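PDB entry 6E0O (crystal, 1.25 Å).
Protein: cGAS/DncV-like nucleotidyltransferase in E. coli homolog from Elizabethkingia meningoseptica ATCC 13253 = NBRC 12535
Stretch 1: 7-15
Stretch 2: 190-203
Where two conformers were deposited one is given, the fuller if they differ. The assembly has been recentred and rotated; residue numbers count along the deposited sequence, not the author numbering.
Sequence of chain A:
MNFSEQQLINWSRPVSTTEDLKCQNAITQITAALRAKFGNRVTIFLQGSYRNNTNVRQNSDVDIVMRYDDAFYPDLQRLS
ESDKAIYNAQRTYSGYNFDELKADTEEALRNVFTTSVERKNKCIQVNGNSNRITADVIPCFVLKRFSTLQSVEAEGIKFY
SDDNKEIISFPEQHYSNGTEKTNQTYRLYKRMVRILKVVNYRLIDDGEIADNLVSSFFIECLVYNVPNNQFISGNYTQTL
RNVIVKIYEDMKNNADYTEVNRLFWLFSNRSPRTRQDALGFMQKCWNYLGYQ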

# COMPACT_ATOMS: atom_id res chain seq x y z
N GLN A 7 -12.92 -6.90 20.11
CA GLN A 7 -13.07 -5.81 19.14
C GLN A 7 -11.79 -5.63 18.34
O GLN A 7 -11.84 -5.39 17.12
CB GLN A 7 -13.48 -4.53 19.86
CG GLN A 7 -14.93 -4.54 20.35
CD GLN A 7 -15.29 -3.30 21.16
OE1 GLN A 7 -14.78 -3.09 22.25
NE2 GLN A 7 -16.20 -2.49 20.62
N LEU A 8 -10.63 -5.74 18.99
CA LEU A 8 -9.37 -5.64 18.26
C LEU A 8 -9.24 -6.78 17.26
O LEU A 8 -8.78 -6.57 16.13
CB LEU A 8 -8.18 -5.65 19.22
CG LEU A 8 -8.07 -4.47 20.19
CD1 LEU A 8 -6.79 -4.61 21.01
CD2 LEU A 8 -8.10 -3.15 19.45
N ILE A 9 -9.61 -7.99 17.66
CA ILE A 9 -9.58 -9.12 16.73
C ILE A 9 -10.46 -8.82 15.52
O ILE A 9 -10.07 -9.05 14.37
CB ILE A 9 -9.99 -10.42 17.43
CG1 ILE A 9 -8.94 -10.80 18.48
CG2 ILE A 9 -10.18 -11.54 16.41
CD1 ILE A 9 -9.36 -11.92 19.41
N ASN A 10 -11.67 -8.30 15.75
CA ASN A 10 -12.56 -8.00 14.64
C ASN A 10 -11.93 -6.98 13.69
O ASN A 10 -11.98 -7.14 12.47
CB ASN A 10 -13.90 -7.49 15.15
CG ASN A 10 -14.67 -8.55 15.92
OD1 ASN A 10 -14.36 -9.73 15.85
ND2 ASN A 10 -15.70 -8.12 16.64
N TRP A 11 -11.32 -5.93 14.25
CA TRP A 11 -10.70 -4.92 13.42
C TRP A 11 -9.47 -5.43 12.68
O TRP A 11 -9.02 -4.79 11.72
CB TRP A 11 -10.23 -3.76 14.28
CG TRP A 11 -11.28 -2.81 14.71
CD1 TRP A 11 -12.56 -2.71 14.24
CD2 TRP A 11 -11.14 -1.81 15.70
NE1 TRP A 11 -13.22 -1.69 14.88
CE2 TRP A 11 -12.37 -1.12 15.78
CE3 TRP A 11 -10.08 -1.40 16.52
CZ2 TRP A 11 -12.57 -0.07 16.67
CZ3 TRP A 11 -10.29 -0.36 17.39
CH2 TRP A 11 -11.51 0.30 17.46
N SER A 12 -8.89 -6.52 13.14
CA SER A 12 -7.67 -7.04 12.54
C SER A 12 -7.93 -7.86 11.30
O SER A 12 -6.97 -8.27 10.64
CB SER A 12 -6.91 -7.89 13.56
OG SER A 12 -7.53 -9.15 13.69
N ARG A 13 -9.19 -8.13 10.97
CA ARG A 13 -9.51 -9.01 9.84
C ARG A 13 -9.52 -8.24 8.52
O ARG A 13 -9.94 -7.08 8.48
CB ARG A 13 -10.88 -9.65 10.06
CG ARG A 13 -10.95 -10.54 11.30
CD ARG A 13 -10.12 -11.79 11.07
NE ARG A 13 -10.10 -12.73 12.20
CZ ARG A 13 -9.11 -12.83 13.08
NH1 ARG A 13 -8.04 -12.04 13.00
NH2 ARG A 13 -9.19 -13.74 14.04
N PRO A 14 -9.10 -8.87 7.43
CA PRO A 14 -9.27 -8.24 6.11
C PRO A 14 -10.75 -8.08 5.82
O PRO A 14 -11.56 -8.95 6.14
CB PRO A 14 -8.62 -9.23 5.13
CG PRO A 14 -7.94 -10.24 5.94
CD PRO A 14 -8.53 -10.22 7.33
N VAL A 15 -11.10 -6.96 5.19
CA VAL A 15 -12.50 -6.72 4.84
C VAL A 15 -12.77 -6.98 3.36
O VAL A 15 -13.66 -7.76 3.02
CB VAL A 15 -12.95 -5.33 5.32
CG1 VAL A 15 -14.37 -5.06 4.89
CG2 VAL A 15 -12.84 -5.25 6.84
N LYS A 190 0.44 -8.19 10.03
CA LYS A 190 -0.58 -7.57 9.19
C LYS A 190 -1.85 -7.27 9.98
O LYS A 190 -2.56 -6.32 9.67
CB LYS A 190 -0.88 -8.41 7.95
CG LYS A 190 0.28 -8.42 6.97
CD LYS A 190 -0.05 -9.11 5.67
CE LYS A 190 1.13 -9.06 4.72
NZ LYS A 190 0.81 -9.76 3.45
N ARG A 191 -2.15 -8.08 10.99
CA ARG A 191 -3.32 -7.82 11.83
C ARG A 191 -3.17 -6.49 12.57
O ARG A 191 -4.14 -5.73 12.67
CB ARG A 191 -3.55 -9.00 12.77
CG ARG A 191 -4.08 -10.18 12.00
CD ARG A 191 -4.20 -11.43 12.81
NE ARG A 191 -4.49 -12.54 11.91
CZ ARG A 191 -4.65 -13.79 12.30
NH1 ARG A 191 -4.56 -14.09 13.59
NH2 ARG A 191 -4.88 -14.74 11.41
N MET A 192 -1.96 -6.18 13.04
CA MET A 192 -1.71 -4.90 13.69
C MET A 192 -1.76 -3.75 12.68
O MET A 192 -2.29 -2.68 12.99
CB MET A 192 -0.37 -4.94 14.40
CG MET A 192 -0.36 -5.88 15.60
SD MET A 192 -1.51 -5.37 16.91
CE MET A 192 -2.39 -6.89 17.24
N VAL A 193 -1.23 -3.96 11.47
CA VAL A 193 -1.38 -2.95 10.42
C VAL A 193 -2.85 -2.65 10.19
O VAL A 193 -3.27 -1.49 10.11
CB VAL A 193 -0.70 -3.42 9.12
CG1 VAL A 193 -1.12 -2.53 7.94
CG2 VAL A 193 0.81 -3.44 9.26
N ARG A 194 -3.67 -3.71 10.06
CA ARG A 194 -5.09 -3.50 9.81
C ARG A 194 -5.75 -2.74 10.95
O ARG A 194 -6.56 -1.83 10.71
CB ARG A 194 -5.77 -4.83 9.53
CG ARG A 194 -5.29 -5.47 8.24
CD ARG A 194 -6.08 -6.76 7.96
NE ARG A 194 -5.30 -7.69 7.15
CZ ARG A 194 -4.89 -8.89 7.54
NH1 ARG A 194 -5.19 -9.37 8.75
NH2 ARG A 194 -4.18 -9.64 6.71
N ILE A 195 -5.44 -3.09 12.20
CA ILE A 195 -6.03 -2.36 13.32
C ILE A 195 -5.68 -0.88 13.23
O ILE A 195 -6.53 -0.00 13.41
CB ILE A 195 -5.57 -2.95 14.67
CG1 ILE A 195 -6.20 -4.31 14.91
CG2 ILE A 195 -5.92 -1.99 15.81
CD1 ILE A 195 -5.54 -5.09 16.03
N LEU A 196 -4.41 -0.57 12.97
CA LEU A 196 -3.99 0.82 12.91
C LEU A 196 -4.60 1.55 11.71
O LEU A 196 -4.86 2.75 11.80
CB LEU A 196 -2.47 0.92 12.93
CG LEU A 196 -1.85 0.53 14.28
CD1 LEU A 196 -0.33 0.49 14.16
CD2 LEU A 196 -2.24 1.48 15.39
N LYS A 197 -4.84 0.85 10.60
CA LYS A 197 -5.57 1.46 9.49
C LYS A 197 -7.01 1.77 9.88
O LYS A 197 -7.55 2.82 9.51
CB LYS A 197 -5.51 0.56 8.25
CG LYS A 197 -4.13 0.51 7.59
CD LYS A 197 -4.08 -0.40 6.37
CE LYS A 197 -4.91 0.13 5.22
NZ LYS A 197 -4.64 -0.64 3.97
N VAL A 198 -7.66 0.87 10.62
CA VAL A 198 -9.00 1.15 11.11
C VAL A 198 -8.99 2.40 11.99
O VAL A 198 -9.84 3.28 11.85
CB VAL A 198 -9.56 -0.06 11.88
CG1 VAL A 198 -10.79 0.33 12.69
CG2 VAL A 198 -9.87 -1.19 10.92
N VAL A 199 -8.04 2.47 12.92
CA VAL A 199 -7.96 3.64 13.80
C VAL A 199 -7.70 4.90 12.99
O VAL A 199 -8.28 5.96 13.25
CB VAL A 199 -6.92 3.41 14.91
CG1 VAL A 199 -6.76 4.67 15.74
CG2 VAL A 199 -7.33 2.24 15.79
N ASN A 200 -6.81 4.81 11.99
CA ASN A 200 -6.55 5.95 11.11
C ASN A 200 -7.84 6.46 10.47
O ASN A 200 -8.14 7.66 10.51
CB ASN A 200 -5.53 5.54 10.05
CG ASN A 200 -5.05 6.69 9.20
OD1 ASN A 200 -4.91 7.82 9.67
ND2 ASN A 200 -4.80 6.41 7.93
N TYR A 201 -8.64 5.57 9.87
CA TYR A 201 -9.87 6.00 9.23
C TYR A 201 -10.83 6.62 10.23
O TYR A 201 -11.52 7.61 9.93
CB TYR A 201 -10.54 4.83 8.51
CG TYR A 201 -9.81 4.38 7.26
CD1 TYR A 201 -9.35 5.29 6.32
CD2 TYR A 201 -9.57 3.03 7.03
CE1 TYR A 201 -8.68 4.88 5.18
CE2 TYR A 201 -8.91 2.61 5.90
CZ TYR A 201 -8.46 3.53 4.98
OH TYR A 201 -7.79 3.10 3.86
N ARG A 202 -10.91 6.05 11.44
CA ARG A 202 -11.78 6.61 12.47
C ARG A 202 -11.33 8.00 12.89
O ARG A 202 -12.16 8.91 13.04
CB ARG A 202 -11.84 5.67 13.68
CG ARG A 202 -12.65 4.43 13.42
CD ARG A 202 -12.43 3.37 14.48
NE ARG A 202 -13.45 2.33 14.38
CZ ARG A 202 -14.46 2.17 15.23
NH1 ARG A 202 -14.60 2.95 16.28
NH2 ARG A 202 -15.32 1.19 15.02
N LEU A 203 -10.02 8.18 13.08
CA LEU A 203 -9.50 9.49 13.45
C LEU A 203 -9.73 10.51 12.34
O LEU A 203 -10.04 11.67 12.61
CB LEU A 203 -8.02 9.37 13.79
CG LEU A 203 -7.68 8.59 15.06
CD1 LEU A 203 -6.19 8.34 15.11
CD2 LEU A 203 -8.14 9.34 16.30
O HOH W 1 -16.06 -1.35 13.74

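How does the helix of stretch 1 meet the helix of stretch 2? The two lie nearly at right angles, 96° between their N-to-C directions, with axes 9.0 Å apart at closest approach, and the contact buries 576 Å², both sides summed. Gln7, Ile9 and Asn10 take no part; the CA-to-CB bonds of Ile9 and Asn10 point away. Leu8 is the first to touch. Its backbone O lies 3.6 Å from Ile195 CD1, and its CB is 4.2 Å from the same methyl, an apolar contact that suits two buried aliphatic residues. Ile195 is in its m, t rotamer; its CA-to-CB bond points sideways, yet the end of its side chain comes nearer to stretch 1.

What does Trp11 do at the centre? Its CA-to-CB bond points toward the helix of stretch 2, and the side chain fits as a knob among Ile195, Val198, Val199 and Arg202, positions spaced along the helix so that their side chains leave room for a large flat ring. Val198 CG1 lies over one face, 3.6 Å from the centroid of the Trp11 five-membered ring and just 4° off its normal, a well-aimed CH-pi contact. Ile195 CG2 sits at the ring edge, while Trp11 CZ3 is 4.3 Å from Val199 CG2. Farther along, Arg202 CZ comes within 3.3 Å of Trp11 CZ2, which lies over one face of the guanidinium. A water ties the same two residues together, accepting hydrogen bonds from Trp11 NE1 at 3.1 Å and from Arg202 NH2 at 2.9 Å. Tryptophan thus offers both a broad apolar surface and a polar N-H.

Why is a small residue well placed at Ser12? Here the backbones come closest, with Ser12 CA and Arg191 CA 4.5 Å apart, and Ser12 CB is 3.6 Å from both Arg191 CB and Arg191 O. The short side chain, in its p rotamer, turns its hydroxyl back to its own stretch, where Ser12 OG donates to Ile9 O at 2.6 Å. Its carbonyl serves the partner: Arg194 NH1 donates to Ser12 O at 2.8 Å with an angle of 163°, the one direct hydrogen bond between the stretches. The acceptor lies near the guanidinium plane, as a donor of this kind favours.

How does the contact finish beyond the helix? The CA-to-CB bond of Arg13 points away from stretch 2, but the end of its side chain comes nearer, bringing Arg13 NH1 to 3.7 Å from Arg191 NE, over one face of that guanidinium. These are like charges, so the approach is no salt bridge, and Arg13 NH1 is left without a hydrogen-bonding partner in the model. Pro14 makes a quieter closure: its CG lies over one face of the Arg194 guanidinium, 3.7 Å from Arg194 CZ. Arg194 therefore uses its edge for the Ser12 carbonyl and a face for the proline ring, while its NE and NH2 are satisfied elsewhere in the structure. Val15 makes no contact.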